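Local coordinates for protein putative isochorismatase hydrolase (Oleispira antarctica, PDB 3LQY) that is a putative hydrolase of the isochorismatase family, probably acting on a small-molecule substrate, at residues V143-L153 / A162-L173. Numbering follows the deposited sequence.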
loop_
_atom_site.group_PDB
_atom_site.type_symbol
_atom_site.label_atom_id
_atom_site.label_comp_id
_atom_site.label_asym_id
_atom_site.label_seq_id
_atom_site.Cartn_x
_atom_site.Cartn_y
_atom_site.Cartn_z
ATOM N N VAL A 143 -6.976 1.245 6.904
ATOM C CA VAL A 143 -5.607 1.580 6.604
ATOM C C VAL A 143 -4.836 1.305 7.880
ATOM O O VAL A 143 -5.206 1.789 8.957
ATOM C CB VAL A 143 -5.450 3.059 6.115
ATOM C CG1 VAL A 143 -4.015 3.370 5.783
ATOM C CG2 VAL A 143 -6.356 3.352 4.913
ATOM N N ALA A 144 -3.787 0.463 7.761
ATOM C CA ALA A 144 -2.960 0.181 8.900
ATOM C C ALA A 144 -1.924 1.292 8.932
ATOM O O ALA A 144 -0.999 1.297 8.157
ATOM C CB ALA A 144 -2.305 -1.189 8.777
ATOM N N HIS A 145 -2.068 2.221 9.849
ATOM C CA HIS A 145 -1.299 3.471 9.750
ATOM C C HIS A 145 0.199 3.290 9.963
ATOM O O HIS A 145 1.010 4.039 9.411
ATOM C CB HIS A 145 -1.843 4.530 10.711
ATOM C CG HIS A 145 -1.824 4.126 12.150
ATOM N ND1 HIS A 145 -0.690 4.188 12.929
ATOM C CD2 HIS A 145 -2.818 3.696 12.968
ATOM C CE1 HIS A 145 -0.976 3.778 14.158
ATOM N NE2 HIS A 145 -2.261 3.474 14.205
ATOM N N ASP A 146 0.572 2.286 10.761
ATOM C CA ASP A 146 1.978 2.012 11.046
ATOM C C ASP A 146 2.613 1.077 10.008
ATOM O O ASP A 146 3.791 0.723 10.144
ATOM C CB ASP A 146 2.177 1.517 12.489
ATOM C CG ASP A 146 1.336 0.298 12.836
ATOM O OD1 ASP A 146 0.429 -0.084 12.088
ATOM O OD2 ASP A 146 1.569 -0.270 13.901
ATOM N N ALA A 147 1.822 0.695 8.992
ATOM C CA ALA A 147 2.291 -0.075 7.855
ATOM C C ALA A 147 2.294 0.731 6.554
ATOM O O ALA A 147 2.308 0.134 5.466
ATOM C CB ALA A 147 1.433 -1.357 7.685
ATOM N N CYS A 148 2.321 2.066 6.653
ATOM C CA CYS A 148 2.499 2.920 5.498
ATOM C C CYS A 148 3.686 3.880 5.736
ATOM O O CYS A 148 4.056 4.222 6.862
ATOM C CB CYS A 148 1.209 3.747 5.224
ATOM S SG CYS A 148 -0.300 2.735 4.878
ATOM N N ALA A 149 4.208 4.428 4.665
ATOM C CA ALA A 149 5.371 5.281 4.763
ATOM C C ALA A 149 5.286 6.432 3.803
ATOM O O ALA A 149 4.700 6.329 2.715
ATOM C CB ALA A 149 6.644 4.442 4.449
ATOM N N THR A 150 5.921 7.530 4.173
ATOM C CA THR A 150 6.004 8.678 3.290
ATOM C C THR A 150 7.387 9.328 3.507
ATOM O O THR A 150 8.335 8.684 3.956
ATOM C CB THR A 150 4.765 9.670 3.531
ATOM O OG1 THR A 150 4.762 10.765 2.606
ATOM C CG2 THR A 150 4.725 10.176 4.972
ATOM N N LEU A 151 7.502 10.592 3.145
ATOM C CA LEU A 151 8.718 11.342 3.251
ATOM C C LEU A 151 8.455 12.819 3.580
ATOM O O LEU A 151 7.297 13.304 3.610
ATOM C CB LEU A 151 9.529 11.222 1.950
ATOM C CG LEU A 151 8.776 11.403 0.610
ATOM C CD1 LEU A 151 8.079 12.698 0.369
ATOM C CD2 LEU A 151 9.871 11.185 -0.466
ATOM N N ASP A 152 9.543 13.538 3.814
ATOM C CA ASP A 152 9.459 14.941 4.121
ATOM C C ASP A 152 9.007 15.689 2.858
ATOM O O ASP A 152 9.538 15.428 1.761
ATOM C CB ASP A 152 10.819 15.515 4.552
ATOM C CG ASP A 152 11.327 14.990 5.887
ATOM O OD1 ASP A 152 10.637 14.230 6.579
ATOM O OD2 ASP A 152 12.492 15.309 6.234
ATOM N N LEU A 153 8.061 16.648 3.024
ATOM C CA LEU A 153 7.590 17.478 1.901
ATOM C C LEU A 153 7.897 18.943 2.137
ATOM O O LEU A 153 8.030 19.380 3.279
ATOM C CB LEU A 153 6.088 17.286 1.652
ATOM C CG LEU A 153 5.656 15.896 1.160
ATOM C CD1 LEU A 153 4.156 15.888 1.007
ATOM C CD2 LEU A 153 6.331 15.512 -0.148
ATOM N N ALA A 162 8.147 14.144 7.584
ATOM C CA ALA A 162 7.385 12.947 7.266
ATOM C C ALA A 162 6.379 12.545 8.340
ATOM O O ALA A 162 5.284 12.116 8.028
ATOM C CB ALA A 162 8.394 11.747 6.968
ATOM N N ALA A 163 6.709 12.699 9.612
ATOM C CA ALA A 163 5.745 12.313 10.668
ATOM C C ALA A 163 4.459 13.155 10.594
ATOM O O ALA A 163 3.343 12.677 10.921
ATOM C CB ALA A 163 6.365 12.461 12.018
ATOM N N GLN A 164 4.627 14.414 10.191
ATOM C CA GLN A 164 3.503 15.329 10.113
ATOM C C GLN A 164 2.735 15.161 8.819
ATOM O O GLN A 164 1.504 15.270 8.824
ATOM C CB GLN A 164 3.947 16.749 10.331
ATOM C CG GLN A 164 4.058 17.037 11.835
ATOM C CD GLN A 164 4.336 18.473 12.093
ATOM O OE1 GLN A 164 4.993 19.116 11.279
ATOM N NE2 GLN A 164 3.859 19.000 13.229
ATOM N N VAL A 165 3.442 14.836 7.735
ATOM C CA VAL A 165 2.787 14.509 6.475
ATOM C C VAL A 165 1.850 13.328 6.712
ATOM O O VAL A 165 0.630 13.391 6.442
ATOM C CB VAL A 165 3.803 14.201 5.415
ATOM C CG1 VAL A 165 3.140 13.602 4.133
ATOM C CG2 VAL A 165 4.774 15.459 5.161
ATOM N N HIS A 166 2.432 12.282 7.271
ATOM C CA HIS A 166 1.731 11.048 7.620
ATOM C C HIS A 166 0.529 11.260 8.527
ATOM O O HIS A 166 -0.575 10.775 8.254
ATOM C CB HIS A 166 2.771 10.070 8.238
ATOM C CG HIS A 166 2.259 8.684 8.429
ATOM N ND1 HIS A 166 2.242 7.759 7.407
ATOM C CD2 HIS A 166 1.858 8.024 9.546
ATOM C CE1 HIS A 166 1.805 6.601 7.877
ATOM N NE2 HIS A 166 1.575 6.731 9.175
ATOM N N ALA A 167 0.723 12.029 9.593
ATOM C CA ALA A 167 -0.343 12.312 10.539
ATOM C C ALA A 167 -1.517 13.073 9.859
ATOM O O ALA A 167 -2.683 12.766 10.085
ATOM C CB ALA A 167 0.224 13.081 11.709
ATOM N N ALA A 168 -1.204 14.050 9.011
ATOM C CA ALA A 168 -2.246 14.825 8.313
ATOM C C ALA A 168 -3.072 13.933 7.389
ATOM O O ALA A 168 -4.311 14.001 7.394
ATOM C CB ALA A 168 -1.623 15.999 7.527
ATOM N N PHE A 169 -2.390 13.089 6.610
ATOM C CA PHE A 169 -3.087 12.233 5.660
ATOM C C PHE A 169 -3.898 11.151 6.349
ATOM O O PHE A 169 -5.044 10.858 5.960
ATOM C CB PHE A 169 -2.123 11.676 4.634
ATOM C CG PHE A 169 -1.922 12.591 3.472
ATOM C CD1 PHE A 169 -0.925 13.550 3.486
ATOM C CD2 PHE A 169 -2.725 12.498 2.362
ATOM C CE1 PHE A 169 -0.775 14.446 2.429
ATOM C CE2 PHE A 169 -2.501 13.289 1.294
ATOM C CZ PHE A 169 -1.562 14.317 1.338
HETATM N N MSE A 170 -3.327 10.591 7.416
HETATM C CA MSE A 170 -4.028 9.579 8.187
HETATM C C MSE A 170 -5.249 10.196 8.866
HETATM O O MSE A 170 -6.333 9.618 8.867
HETATM C CB MSE A 170 -3.090 8.926 9.190
HETATM C CG MSE A 170 -2.068 8.061 8.552
HETATM SE SE MSE A 170 -2.826 6.529 7.605
HETATM C CE MSE A 170 -1.122 5.805 6.948
ATOM N N SER A 171 -5.084 11.385 9.412
ATOM C CA SER A 171 -6.220 12.074 10.014
ATOM C C SER A 171 -7.301 12.332 8.978
ATOM O O SER A 171 -8.517 12.162 9.254
ATOM C CB SER A 171 -5.738 13.372 10.643
ATOM O OG SER A 171 -6.776 14.058 11.297
ATOM N N ALA A 172 -6.894 12.773 7.790
ATOM C CA ALA A 172 -7.839 13.102 6.726
ATOM C C ALA A 172 -8.637 11.843 6.365
ATOM O O ALA A 172 -9.878 11.888 6.283
ATOM C CB ALA A 172 -7.129 13.640 5.506
ATOM N N LEU A 173 -7.949 10.711 6.221
ATOM C CA LEU A 173 -8.593 9.448 5.819
ATOM C C LEU A 173 -9.468 8.850 6.946
ATOM O O LEU A 173 -10.491 8.238 6.672
ATOM C CB LEU A 173 -7.591 8.422 5.318
ATOM C CG LEU A 173 -6.795 8.686 4.021
ATOM C CD1 LEU A 173 -5.700 7.596 3.798
ATOM C CD2 LEU A 173 -7.719 8.827 2.826
HETATM O O HOH W 1 1.484 5.724 12.153
#
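His166 NE2 meets the carbonyl O of His145 at 2.8 Å, a hydrogen bond marked as weak by its N-H...O angle of 129°. A water links the two residues, 3.1 Å from His166 NE2 and 2.8 Å from His145 ND1. With CG anti to the backbone N (chi1 -170°), the His166 ring reaches from helix 162-173 to the overlapping type I turns Ala144-Ala147 and His145-Cys148, while its ND1 is hydrogen-bonded to Thr123. Replacing this histidine by an alanine would probably leave the carbonyl of His145 without its ring N-H and Thr123 without its imidazole mate. The Asp152 carboxylate accepts the N-H of the first helix residue (Ala162 N to Asp152 OD1 2.7 Å, 150°) on its anti side, tilted out of plane; its charge probably favours the helix dipole. The helix follows the 153-155/158-160 hairpin and packs against the C-terminal end of strand 140-149 in the parallel sheet of this isochorismatase-type alpha/beta fold. A glycerol bound by Thr150 N, probably from the crystallisation liquor, lies close to His166, perhaps marking a pocket. Among apolar contacts, selenomethionine Met170, bent at chi2, lays SE 3.8 Å from Val143 CG1 and CE 3.6 Å from Cys148 CB, and its CG sits over one face of the His166 ring, displaced toward the rim. Nearer the helix start, Val165 CG1 lies 4.0 Å from Leu153 CD1, and Thr150 CG2 3.8 Å from His166 CB.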